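Local coordinates for protein lovastatin nonaketide synthase, polyketide synthase component (Aspergillus terreus, PDB 7CPX) that builds, together with its partner LovC, the nonaketide dihydromonacolin L on its carrier domain from malonyl-CoA, NADPH and S-adenosylmethionine in the lovastatin pathway, at residues Y242-A247 and H367-A372; Y69-Q74 and S229-M234; P1643-G1648 and E1684-S1689; T1718-T1723 and P1752-H1757. The protein carries 2 engineered substitutions. All coordinates share one frame; numbering follows the deposited sequence.

Interaction 1: residues Y242-A247 and H367-A372; sequences YARGEA and HTEGTA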
loop_
_atom_site.group_PDB
_atom_site.type_symbol
_atom_site.label_atom_id
_atom_site.label_comp_id
_atom_site.label_asym_id
_atom_site.label_seq_id
_atom_site.Cartn_x
_atom_site.Cartn_y
_atom_site.Cartn_z
ATOM N N TYR A 242 -16.289 -26.745 17.466
ATOM C CA TYR A 242 -15.498 -27.881 17.015
ATOM C C TYR A 242 -14.116 -27.411 16.595
ATOM O O TYR A 242 -13.968 -26.348 15.985
ATOM C CB TYR A 242 -16.181 -28.615 15.855
ATOM C CG TYR A 242 -16.281 -27.834 14.564
ATOM C CD1 TYR A 242 -15.207 -27.752 13.692
ATOM C CD2 TYR A 242 -17.461 -27.203 14.206
ATOM C CE1 TYR A 242 -15.297 -27.050 12.514
ATOM C CE2 TYR A 242 -17.562 -26.499 13.026
ATOM C CZ TYR A 242 -16.477 -26.426 12.184
ATOM O OH TYR A 242 -16.569 -25.725 11.004
ATOM N N ALA A 243 -13.108 -28.208 16.926
ATOM C CA ALA A 243 -11.730 -27.905 16.573
ATOM C C ALA A 243 -11.433 -28.477 15.194
ATOM O O ALA A 243 -11.589 -29.682 14.969
ATOM C CB ALA A 243 -10.769 -28.479 17.611
ATOM N N ARG A 244 -11.011 -27.614 14.276
ATOM C CA ARG A 244 -10.662 -28.070 12.940
ATOM C C ARG A 244 -9.501 -29.052 13.008
ATOM O O ARG A 244 -8.597 -28.913 13.835
ATOM C CB ARG A 244 -10.297 -26.884 12.053
ATOM C CG ARG A 244 -11.485 -26.041 11.620
ATOM C CD ARG A 244 -11.050 -24.880 10.742
ATOM N NE ARG A 244 -10.080 -25.299 9.738
ATOM C CZ ARG A 244 -10.378 -26.032 8.675
ATOM N NH1 ARG A 244 -11.614 -26.439 8.442
ATOM N NH2 ARG A 244 -9.410 -26.374 7.830
ATOM N N GLY A 245 -9.537 -30.049 12.144
ATOM C CA GLY A 245 -8.477 -31.039 12.079
ATOM C C GLY A 245 -8.073 -31.306 10.647
ATOM O O GLY A 245 -8.909 -31.319 9.745
ATOM N N GLU A 246 -6.776 -31.511 10.447
ATOM C CA GLU A 246 -6.244 -31.861 9.139
ATOM C C GLU A 246 -6.226 -33.374 9.001
ATOM O O GLU A 246 -5.555 -34.064 9.775
ATOM C CB GLU A 246 -4.837 -31.304 8.949
ATOM C CG GLU A 246 -4.766 -29.814 8.785
ATOM C CD GLU A 246 -3.436 -29.380 8.212
ATOM O OE1 GLU A 246 -2.450 -30.131 8.369
ATOM O OE2 GLU A 246 -3.371 -28.300 7.587
ATOM N N ALA A 247 -6.948 -33.889 8.012
ATOM C CA ALA A 247 -6.966 -35.322 7.777
ATOM C C ALA A 247 -7.277 -35.587 6.315
ATOM O O ALA A 247 -8.121 -34.915 5.713
ATOM C CB ALA A 247 -7.987 -36.022 8.677
ATOM N N HIS A 367 -12.224 -32.251 14.429
ATOM C CA HIS A 367 -13.268 -32.175 13.414
ATOM C C HIS A 367 -12.609 -31.897 12.073
ATOM O O HIS A 367 -12.264 -30.756 11.760
ATOM C CB HIS A 367 -14.279 -31.093 13.767
ATOM C CG HIS A 367 -15.411 -30.992 12.796
ATOM N ND1 HIS A 367 -16.637 -31.578 13.019
ATOM C CD2 HIS A 367 -15.496 -30.388 11.588
ATOM C CE1 HIS A 367 -17.433 -31.331 11.995
ATOM N NE2 HIS A 367 -16.765 -30.612 11.113
ATOM N N THR A 368 -12.432 -32.945 11.269
ATOM C CA THR A 368 -11.731 -32.845 9.996
ATOM C C THR A 368 -12.679 -32.552 8.838
ATOM O O THR A 368 -12.397 -32.922 7.695
ATOM C CB THR A 368 -10.937 -34.123 9.731
ATOM O OG1 THR A 368 -11.832 -35.232 9.622
ATOM C CG2 THR A 368 -9.955 -34.384 10.859
ATOM N N GLU A 369 -13.809 -31.906 9.123
ATOM C CA GLU A 369 -14.699 -31.377 8.097
ATOM C C GLU A 369 -14.990 -32.395 6.998
ATOM O O GLU A 369 -15.705 -33.374 7.230
ATOM C CB GLU A 369 -14.094 -30.107 7.496
ATOM C CG GLU A 369 -13.780 -29.019 8.507
ATOM C CD GLU A 369 -15.019 -28.331 9.040
ATOM O OE1 GLU A 369 -16.129 -28.869 8.853
ATOM O OE2 GLU A 369 -14.883 -27.243 9.638
ATOM N N GLY A 370 -14.434 -32.179 5.803
ATOM C CA GLY A 370 -14.810 -32.999 4.664
ATOM C C GLY A 370 -14.566 -34.476 4.898
ATOM O O GLY A 370 -15.432 -35.310 4.621
ATOM N N THR A 371 -13.394 -34.821 5.419
ATOM C CA THR A 371 -13.053 -36.208 5.696
ATOM C C THR A 371 -13.582 -36.680 7.041
ATOM O O THR A 371 -13.435 -37.862 7.368
ATOM C CB THR A 371 -11.537 -36.401 5.654
ATOM O OG1 THR A 371 -11.233 -37.792 5.509
ATOM C CG2 THR A 371 -10.914 -35.897 6.925
ATOM N N ALA A 372 -14.207 -35.790 7.815
ATOM C CA ALA A 372 -14.641 -36.144 9.161
ATOM C C ALA A 372 -15.450 -37.431 9.147
ATOM O O ALA A 372 -15.162 -38.370 9.898
ATOM C CB ALA A 372 -15.459 -34.997 9.756
#
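Tyr242 meets Glu369 through its hydroxyl: OH donates to Glu369 OE2 at 2.6 Å, arriving on the syn lone pair, with the tyrosine ring almost perpendicular to the carboxylate plane (89°). The same OE2 also faces Arg244, in a longer salt bridge of 3.6 Å to NH1, so one oxygen serves a phenol and a guanidinium. A bend at chi2 (-73°) swings CD of Glu369 round to where OE2 can do this. Arg244 has further partners, a cation-pi contact with Phe217 and a weak hydrogen bond to Asn209.

Two backbone bonds tie the loop to the turn before helix 369-386. His367 N gives to Ala243 O at 2.7 Å, nearly in line with the carbonyl, while Gly245 N gives to His367 O at 2.8 Å from above the carbonyl plane. Together they form a single bridge between Arg244 and His367.

Of the rings, His367 lies across one face of Tyr242 near the CD1 rim, CG to Tyr242 CD1 3.4 Å, with the planes inclined at 36°. Methyl packing finishes the contact: Ala247 CB rests against CG2 of both Thr368 and Thr371, 3.4 Å from each.

His367 is a predicted active-site residue beside Cys181 and His320. This is consistent with the Cys-His-His triad of thiolase-fold ketosynthases, with Tyr242 against the imidazole.

Interaction 2: residues Y69-Q74 and S229-M234; sequences YAYVLQ and SGRSRM
Tyr69 and Gly230 bring the two backbones closest, CA to CA 4.7 Å, and from there 69-71 and 229-232 run in roughly the same direction, 26° apart, with no hydrogen bond between them. Tyr69 lays its CB on Gly230 CA at 3.7 Å, and its CD2 approaches Ser229 O obliquely at the same distance of 3.7 Å. Gly230 has a positive phi (87°), a backbone shape in which a side chain would press on the carbonyl of Ser229, and its bare CA is what the tyrosine meets.

All this belongs to the N-terminal half of the ketosynthase. Strand 69-70 pairs with strand 42-43, and Tyr71 then bonds through its backbone to Arg244 and Glu246, while Ser232 OG is hydrogen-bonded to Ala243 N. Tyr71 and Ser232 each sit at the centre of an inverse gamma turn, closed by weak bonds such as Val72 N to Ala70 O.

Tyr71 itself points its hydroxyl across the start of the Arg231 side chain, OH lying 3.5 Å from Arg231 CG and 3.6 Å from Arg231 CB. The two side chains cross at about a right angle, ring and guanidinium planes 83° apart. Extended from CG to NE, Arg231 carries its charge on to a salt bridge with Asp39. Nearer the backbone, Tyr71 CE1 stands 3.9 Å from Gly230 O, a carbonyl that accepts a hydrogen bond from Gln41 NE2.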
loop_
_atom_site.group_PDB
_atom_site.type_symbol
_atom_site.label_atom_id
_atom_site.label_comp_id
_atom_site.label_asym_id
_atom_site.label_seq_id
_atom_site.Cartn_x
_atom_site.Cartn_y
_atom_site.Cartn_z
ATOM N N TYR A 69 -6.083 -23.204 17.532
ATOM C CA TYR A 69 -5.593 -24.569 17.618
ATOM C C TYR A 69 -6.285 -25.431 16.574
ATOM O O TYR A 69 -7.342 -25.078 16.044
ATOM C CB TYR A 69 -5.831 -25.168 19.007
ATOM C CG TYR A 69 -5.354 -24.305 20.150
ATOM C CD1 TYR A 69 -4.029 -24.331 20.559
ATOM C CD2 TYR A 69 -6.230 -23.470 20.826
ATOM C CE1 TYR A 69 -3.589 -23.547 21.605
ATOM C CE2 TYR A 69 -5.800 -22.683 21.873
ATOM C CZ TYR A 69 -4.479 -22.724 22.259
ATOM O OH TYR A 69 -4.046 -21.939 23.303
ATOM N N ALA A 70 -5.673 -26.572 16.287
ATOM C CA ALA A 70 -6.245 -27.533 15.358
ATOM C C ALA A 70 -5.456 -28.826 15.458
ATOM O O ALA A 70 -4.295 -28.837 15.875
ATOM C CB ALA A 70 -6.232 -27.009 13.922
ATOM N N TYR A 71 -6.109 -29.919 15.070
ATOM C CA TYR A 71 -5.465 -31.227 15.002
ATOM C C TYR A 71 -4.764 -31.314 13.649
ATOM O O TYR A 71 -5.256 -31.899 12.681
ATOM C CB TYR A 71 -6.487 -32.337 15.201
ATOM C CG TYR A 71 -7.145 -32.334 16.566
ATOM C CD1 TYR A 71 -8.034 -31.334 16.928
ATOM C CD2 TYR A 71 -6.883 -33.336 17.487
ATOM C CE1 TYR A 71 -8.638 -31.330 18.168
ATOM C CE2 TYR A 71 -7.482 -33.340 18.730
ATOM C CZ TYR A 71 -8.361 -32.337 19.066
ATOM O OH TYR A 71 -8.959 -32.338 20.305
ATOM N N VAL A 72 -3.593 -30.703 13.591
ATOM C CA VAL A 72 -2.856 -30.500 12.351
ATOM C C VAL A 72 -1.944 -31.688 12.093
ATOM O O VAL A 72 -1.424 -32.319 13.020
ATOM C CB VAL A 72 -2.054 -29.182 12.412
ATOM C CG1 VAL A 72 -1.328 -28.934 11.104
ATOM C CG2 VAL A 72 -2.969 -28.014 12.739
ATOM N N LEU A 73 -1.748 -32.000 10.814
ATOM C CA LEU A 73 -0.799 -33.034 10.432
ATOM C C LEU A 73 0.624 -32.578 10.723
ATOM O O LEU A 73 0.975 -31.412 10.526
ATOM C CB LEU A 73 -0.943 -33.369 8.948
ATOM C CG LEU A 73 -2.312 -33.878 8.498
ATOM C CD1 LEU A 73 -2.330 -34.114 7.001
ATOM C CD2 LEU A 73 -2.680 -35.144 9.235
ATOM N N GLN A 74 1.450 -33.512 11.191
ATOM C CA GLN A 74 2.847 -33.240 11.492
ATOM C C GLN A 74 3.757 -33.498 10.299
ATOM O O GLN A 74 4.953 -33.755 10.484
ATOM C CB GLN A 74 3.298 -34.077 12.692
ATOM C CG GLN A 74 2.668 -33.661 14.015
ATOM C CD GLN A 74 1.181 -33.950 14.076
ATOM O OE1 GLN A 74 0.659 -34.747 13.297
ATOM N NE2 GLN A 74 0.490 -33.297 15.003
ATOM N N SER A 229 -11.518 -23.046 22.722
ATOM C CA SER A 229 -10.588 -23.871 23.484
ATOM C C SER A 229 -9.700 -24.712 22.579
ATOM O O SER A 229 -8.654 -25.191 23.027
ATOM C CB SER A 229 -11.355 -24.781 24.444
ATOM O OG SER A 229 -12.272 -25.602 23.743
ATOM N N GLY A 230 -10.093 -24.902 21.323
ATOM C CA GLY A 230 -9.282 -25.643 20.382
ATOM C C GLY A 230 -9.492 -27.137 20.387
ATOM O O GLY A 230 -8.643 -27.867 19.862
ATOM N N ARG A 231 -10.589 -27.623 20.964
ATOM C CA ARG A 231 -10.863 -29.051 21.026
ATOM C C ARG A 231 -12.356 -29.293 20.886
ATOM O O ARG A 231 -13.169 -28.557 21.452
ATOM C CB ARG A 231 -10.346 -29.656 22.335
ATOM C CG ARG A 231 -8.839 -29.577 22.476
ATOM C CD ARG A 231 -8.358 -30.178 23.779
ATOM N NE ARG A 231 -6.910 -30.074 23.918
ATOM C CZ ARG A 231 -6.273 -28.988 24.333
ATOM N NH1 ARG A 231 -6.925 -27.882 24.656
ATOM N NH2 ARG A 231 -4.946 -29.009 24.423
ATOM N N SER A 232 -12.709 -30.330 20.130
ATOM C CA SER A 232 -14.106 -30.701 19.909
ATOM C C SER A 232 -14.567 -31.537 21.096
ATOM O O SER A 232 -14.543 -32.768 21.068
ATOM C CB SER A 232 -14.264 -31.465 18.601
ATOM O OG SER A 232 -13.807 -30.698 17.503
ATOM N N ARG A 233 -14.995 -30.857 22.156
ATOM C CA ARG A 233 -15.447 -31.526 23.373
ATOM C C ARG A 233 -16.832 -32.104 23.114
ATOM O O ARG A 233 -17.856 -31.465 23.358
ATOM C CB ARG A 233 -15.452 -30.559 24.548
ATOM C CG ARG A 233 -14.079 -30.021 24.906
ATOM C CD ARG A 233 -14.120 -29.215 26.191
ATOM N NE ARG A 233 -13.014 -29.558 27.078
ATOM C CZ ARG A 233 -11.803 -29.022 27.011
ATOM N NH1 ARG A 233 -11.500 -28.106 26.107
ATOM N NH2 ARG A 233 -10.871 -29.418 27.872
ATOM N N MET A 234 -16.857 -33.334 22.611
ATOM C CA MET A 234 -18.113 -33.990 22.275
ATOM C C MET A 234 -18.985 -34.146 23.514
ATOM O O MET A 234 -18.553 -34.714 24.522
ATOM C CB MET A 234 -17.830 -35.353 21.647
ATOM C CG MET A 234 -19.054 -36.238 21.472
ATOM S SD MET A 234 -18.629 -37.851 20.799
ATOM C CE MET A 234 -20.175 -38.719 21.029
#

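Interaction 3: residues P1643-G1648 and E1684-S1689; sequences PLVVVG and ELPMKS
Pro1643 and Ser1689 face each other where two neighbouring parallel strands, 1644-1647 and 1689-1693, set out in a Rossmann-like sheet. The chain arrives at the second strand through a type I beta turn from Pro1686 to Ser1689, closed by a weak bond from Ser1689 N to Pro1686 O (3.3 Å). The turn folds back over the entrance of the first strand, and strand 1670-1673 flanks that strand on its other edge.

The principal touch is between two proline rings, which slide past each other in opposite directions. Pro1643 CB comes within 3.4 Å of Pro1686 CG, and Pro1643 CG lies 3.7 Å from Pro1686 CB, so the CB-CG sides of the two rings do the packing. Further along the strand, Val1645 presents CG2, anti to its own carbonyl carbon, to Pro1686 CD at 4.1 Å. The same methyl meets the hydroxyl end of Ser1689; the modelled separation is too short to be relied on in detail. The backbones approach as well, Ser1689 CA pointing its hydrogen at Pro1643 O over 3.4 Å. Pro1643 CD lies 3.8 Å from Lys1688 O.

No classical hydrogen bond joins the two segments. The pairing bonds start one residue later, where Thr1690 takes up Pro1643 and Val1645 through the backbone. A largely apolar contact of this kind gives close packing but little direction, so the register of the two strands is set by the backbone bonds of Thr1690 and not by the prolines.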
loop_
_atom_site.group_PDB
_atom_site.type_symbol
_atom_site.label_atom_id
_atom_site.label_comp_id
_atom_site.label_asym_id
_atom_site.label_seq_id
_atom_site.Cartn_x
_atom_site.Cartn_y
_atom_site.Cartn_z
ATOM N N PRO A 1643 -54.891 54.305 48.273
ATOM C CA PRO A 1643 -54.355 55.481 48.967
ATOM C C PRO A 1643 -53.055 55.956 48.337
ATOM O O PRO A 1643 -52.222 55.156 47.908
ATOM C CB PRO A 1643 -54.135 54.982 50.400
ATOM C CG PRO A 1643 -55.019 53.796 50.537
ATOM C CD PRO A 1643 -55.064 53.162 49.184
ATOM N N LEU A 1644 -52.889 57.275 48.289
ATOM C CA LEU A 1644 -51.706 57.901 47.717
ATOM C C LEU A 1644 -50.941 58.631 48.810
ATOM O O LEU A 1644 -51.531 59.378 49.599
ATOM C CB LEU A 1644 -52.083 58.866 46.592
ATOM C CG LEU A 1644 -50.898 59.455 45.823
ATOM C CD1 LEU A 1644 -51.208 59.532 44.338
ATOM C CD2 LEU A 1644 -50.531 60.829 46.362
ATOM N N VAL A 1645 -49.631 58.408 48.854
ATOM C CA VAL A 1645 -48.758 59.003 49.858
ATOM C C VAL A 1645 -47.590 59.658 49.136
ATOM O O VAL A 1645 -46.851 58.985 48.410
ATOM C CB VAL A 1645 -48.246 57.963 50.869
ATOM C CG1 VAL A 1645 -47.437 58.641 51.959
ATOM C CG2 VAL A 1645 -49.405 57.171 51.464
ATOM N N VAL A 1646 -47.416 60.958 49.340
ATOM C CA VAL A 1646 -46.325 61.713 48.737
ATOM C C VAL A 1646 -45.256 61.939 49.793
ATOM O O VAL A 1646 -45.562 62.349 50.921
ATOM C CB VAL A 1646 -46.820 63.048 48.159
ATOM C CG1 VAL A 1646 -45.707 63.719 47.374
ATOM C CG2 VAL A 1646 -48.040 62.829 47.284
ATOM N N VAL A 1647 -44.008 61.655 49.436
ATOM C CA VAL A 1647 -42.867 61.807 50.328
ATOM C C VAL A 1647 -41.845 62.699 49.641
ATOM O O VAL A 1647 -41.507 62.478 48.472
ATOM C CB VAL A 1647 -42.245 60.447 50.693
ATOM C CG1 VAL A 1647 -41.218 60.612 51.801
ATOM C CG2 VAL A 1647 -43.327 59.460 51.099
ATOM N N GLY A 1648 -41.354 63.704 50.367
ATOM C CA GLY A 1648 -40.403 64.661 49.838
ATOM C C GLY A 1648 -40.971 66.072 49.871
ATOM O O GLY A 1648 -41.636 66.466 50.833
ATOM N N GLU A 1684 -49.374 56.175 61.186
ATOM C CA GLU A 1684 -50.227 55.263 60.438
ATOM C C GLU A 1684 -49.990 55.455 58.949
ATOM O O GLU A 1684 -49.913 56.591 58.472
ATOM C CB GLU A 1684 -51.706 55.495 60.770
ATOM C CG GLU A 1684 -52.667 54.604 59.997
ATOM C CD GLU A 1684 -54.113 54.832 60.387
ATOM O OE1 GLU A 1684 -54.362 55.659 61.290
ATOM O OE2 GLU A 1684 -55.001 54.187 59.791
ATOM N N LEU A 1685 -49.875 54.347 58.224
ATOM C CA LEU A 1685 -49.737 54.357 56.777
ATOM C C LEU A 1685 -50.587 53.240 56.192
ATOM O O LEU A 1685 -50.745 52.186 56.819
ATOM C CB LEU A 1685 -48.277 54.167 56.342
ATOM C CG LEU A 1685 -47.282 55.235 56.794
ATOM C CD1 LEU A 1685 -45.870 54.823 56.424
ATOM C CD2 LEU A 1685 -47.618 56.583 56.180
ATOM N N PRO A 1686 -51.143 53.437 54.997
ATOM C CA PRO A 1686 -51.863 52.343 54.337
ATOM C C PRO A 1686 -50.902 51.373 53.668
ATOM O O PRO A 1686 -49.937 51.774 53.013
ATOM C CB PRO A 1686 -52.742 53.066 53.308
ATOM C CG PRO A 1686 -52.026 54.335 53.019
ATOM C CD PRO A 1686 -51.231 54.699 54.240
ATOM N N MET A 1687 -51.174 50.080 53.844
ATOM C CA MET A 1687 -50.282 49.048 53.329
ATOM C C MET A 1687 -50.479 48.773 51.845
ATOM O O MET A 1687 -49.623 48.120 51.236
ATOM C CB MET A 1687 -50.464 47.754 54.123
ATOM C CG MET A 1687 -49.738 47.764 55.458
ATOM S SD MET A 1687 -49.788 46.180 56.315
ATOM C CE MET A 1687 -48.647 46.496 57.659
ATOM N N LYS A 1688 -51.572 49.247 51.248
ATOM C CA LYS A 1688 -51.761 49.211 49.804
ATOM C C LYS A 1688 -51.495 50.580 49.189
ATOM O O LYS A 1688 -52.123 50.964 48.200
ATOM C CB LYS A 1688 -53.169 48.731 49.456
ATOM C CG LYS A 1688 -53.506 47.349 49.995
ATOM C CD LYS A 1688 -52.562 46.286 49.452
ATOM C CE LYS A 1688 -52.951 44.899 49.930
ATOM N NZ LYS A 1688 -52.006 43.860 49.440
ATOM N N SER A 1689 -50.559 51.320 49.775
ATOM C CA SER A 1689 -50.308 52.692 49.373
ATOM C C SER A 1689 -49.694 52.764 47.981
ATOM O O SER A 1689 -48.956 51.875 47.551
ATOM C CB SER A 1689 -49.370 53.369 50.369
ATOM O OG SER A 1689 -49.048 54.683 49.951
#

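Interaction 4: residues T1718-T1723 and P1752-H1757; sequences TYASNT and PDLGVH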
loop_
_atom_site.group_PDB
_atom_site.type_symbol
_atom_site.label_atom_id
_atom_site.label_comp_id
_atom_site.label_asym_id
_atom_site.label_seq_id
_atom_site.Cartn_x
_atom_site.Cartn_y
_atom_site.Cartn_z
ATOM N N THR A 1718 -42.710 47.944 52.756
ATOM C CA THR A 1718 -43.727 47.157 53.445
ATOM C C THR A 1718 -45.116 47.746 53.236
ATOM O O THR A 1718 -46.080 47.010 52.992
ATOM C CB THR A 1718 -43.403 47.073 54.936
ATOM O OG1 THR A 1718 -42.089 46.529 55.113
ATOM C CG2 THR A 1718 -44.415 46.190 55.654
ATOM N N TYR A 1719 -45.241 49.071 53.324
ATOM C CA TYR A 1719 -46.542 49.716 53.202
ATOM C C TYR A 1719 -46.922 50.042 51.765
ATOM O O TYR A 1719 -48.028 50.546 51.538
ATOM C CB TYR A 1719 -46.574 51.008 54.021
ATOM C CG TYR A 1719 -46.729 50.795 55.507
ATOM C CD1 TYR A 1719 -47.982 50.605 56.073
ATOM C CD2 TYR A 1719 -45.625 50.791 56.344
ATOM C CE1 TYR A 1719 -48.128 50.412 57.433
ATOM C CE2 TYR A 1719 -45.761 50.601 57.704
ATOM C CZ TYR A 1719 -47.013 50.412 58.243
ATOM O OH TYR A 1719 -47.152 50.221 59.599
ATOM N N ALA A 1720 -46.053 49.773 50.797
ATOM C CA ALA A 1720 -46.271 50.190 49.419
ATOM C C ALA A 1720 -46.693 49.004 48.563
ATOM O O ALA A 1720 -46.067 47.941 48.609
ATOM C CB ALA A 1720 -45.007 50.823 48.836
ATOM N N SER A 1721 -47.765 49.193 47.797
ATOM C CA SER A 1721 -48.114 48.301 46.699
ATOM C C SER A 1721 -47.704 48.869 45.351
ATOM O O SER A 1721 -47.373 48.106 44.438
ATOM C CB SER A 1721 -49.622 48.028 46.693
ATOM O OG SER A 1721 -50.354 49.226 46.495
ATOM N N ASN A 1722 -47.722 50.194 45.218
ATOM C CA ASN A 1722 -47.211 50.891 44.052
ATOM C C ASN A 1722 -46.384 52.074 44.531
ATOM O O ASN A 1722 -46.623 52.612 45.615
ATOM C CB ASN A 1722 -48.344 51.378 43.140
ATOM C CG ASN A 1722 -49.170 50.239 42.579
ATOM O OD1 ASN A 1722 -48.676 49.126 42.404
ATOM N ND2 ASN A 1722 -50.436 50.514 42.289
ATOM N N THR A 1723 -45.396 52.465 43.733
ATOM C CA THR A 1723 -44.590 53.619 44.102
ATOM C C THR A 1723 -43.899 54.196 42.877
ATOM O O THR A 1723 -43.500 53.467 41.962
ATOM C CB THR A 1723 -43.543 53.267 45.160
ATOM O OG1 THR A 1723 -44.178 52.666 46.294
ATOM C CG2 THR A 1723 -42.802 54.528 45.590
ATOM N N PRO A 1752 -42.301 41.579 43.144
ATOM C CA PRO A 1752 -43.013 41.766 41.870
ATOM C C PRO A 1752 -44.401 42.349 42.045
ATOM O O PRO A 1752 -44.869 43.088 41.169
ATOM C CB PRO A 1752 -43.056 40.348 41.281
ATOM C CG PRO A 1752 -42.855 39.436 42.445
ATOM C CD PRO A 1752 -41.955 40.169 43.385
ATOM N N ASP A 1753 -45.075 42.043 43.154
ATOM C CA ASP A 1753 -46.364 42.663 43.434
ATOM C C ASP A 1753 -46.235 44.157 43.689
ATOM O O ASP A 1753 -47.231 44.880 43.586
ATOM C CB ASP A 1753 -47.018 41.986 44.638
ATOM C CG ASP A 1753 -47.163 40.488 44.459
ATOM O OD1 ASP A 1753 -47.327 40.041 43.304
ATOM O OD2 ASP A 1753 -47.111 39.760 45.471
ATOM N N LEU A 1754 -45.035 44.633 44.015
ATOM C CA LEU A 1754 -44.800 46.047 44.303
ATOM C C LEU A 1754 -44.421 46.747 43.006
ATOM O O LEU A 1754 -43.292 46.623 42.525
ATOM C CB LEU A 1754 -43.708 46.206 45.355
ATOM C CG LEU A 1754 -43.208 47.633 45.591
ATOM C CD1 LEU A 1754 -44.364 48.561 45.917
ATOM C CD2 LEU A 1754 -42.172 47.657 46.700
ATOM N N GLY A 1755 -45.367 47.487 42.435
ATOM C CA GLY A 1755 -45.071 48.299 41.274
ATOM C C GLY A 1755 -44.038 49.355 41.603
ATOM O O GLY A 1755 -44.218 50.130 42.545
ATOM N N VAL A 1756 -42.949 49.393 40.844
ATOM C CA VAL A 1756 -41.851 50.325 41.071
ATOM C C VAL A 1756 -41.636 51.131 39.802
ATOM O O VAL A 1756 -41.476 50.560 38.717
ATOM C CB VAL A 1756 -40.564 49.586 41.474
ATOM C CG1 VAL A 1756 -39.384 50.537 41.455
ATOM C CG2 VAL A 1756 -40.723 48.954 42.844
ATOM N N HIS A 1757 -41.633 52.456 39.934
ATOM C CA HIS A 1757 -41.352 53.336 38.812
ATOM C C HIS A 1757 -40.364 54.410 39.237
ATOM O O HIS A 1757 -40.361 54.852 40.387
ATOM C CB HIS A 1757 -42.629 53.984 38.277
ATOM C CG HIS A 1757 -43.625 52.999 37.753
ATOM N ND1 HIS A 1757 -44.016 52.967 36.432
ATOM C CD2 HIS A 1757 -44.299 52.000 38.369
ATOM C CE1 HIS A 1757 -44.895 51.997 36.260
ATOM N NE2 HIS A 1757 -45.083 51.394 37.419
#
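Ser1721 O takes one hydrogen bond from Gly1755 N and is also met by Leu1754, all from the 1752-1757 side. Gly1755 N donates at 2.9 Å, from a direction tilted 26° out of the carbonyl plane of Ser1721 O, and Leu1754 CA adds a CA-H···O contact to that oxygen at 3.3 Å. Leu1754 CD1 leans on it too. One step on, Gly1755 O takes Thr1723 N at 2.9 Å and is approached by the CA of Asn1722. His1757 N then closes on Thr1723 O, also at 2.9 Å.

These alternating bonds put Asn1722 opposite Gly1755 and Thr1723 opposite Val1756 in parallel register. They join the first and last elements of a beta-alpha-beta unit, strand 1720-1728, helix 1735-1750 and strand 1755-1761. Val1756 and Leu1754 turn to that helix, both touching Ile1747.

Leu1754 has its CD1, placed by a chi2 of 54°, 3.7 Å from Ala1720 CB, just before the chain turns its corner at Ser1721 and Asn1722. Thr1723 lies obliquely across the same leucine, its OG1 4.1 Å from Leu1754 CD1. On the Asn1722 side of the strands, OD1 of Asn1722 approaches Gly1755 CA at 3.9 Å; ND2 of Asn1722 is hydrogen-bonded to Asp1784. The imidazole of His1757 meets Thr1723 O at its edge, near the ring plane, and its side chain touches Leu1779 of helix 1775-1784.

Along the chain interaction 2 closes before interaction 1 opens, and interactions 3 and 4 follow downstream. Interactions 1 and 2 share the ketosynthase, their centres 8 Å apart, and meet: Tyr71 and Ser232 (side chain about 4 Å from that of His367) bind the backbone of 242-247, probably within a second shell round the predicted active site. Interactions 3 and 4, centres 11 Å apart, reach one sheet in which strands 1644-1647, 1689-1693, 1720-1728 and 1755-1761 lie side by side; Ser1689 and Ser1721 link them. Between the two pairs lie 91 to 104 Å, centre to centre, on opposite sides of the chain's centre. The condensing site and this distant Rossmann-like sheet are built separately within the megasynthase.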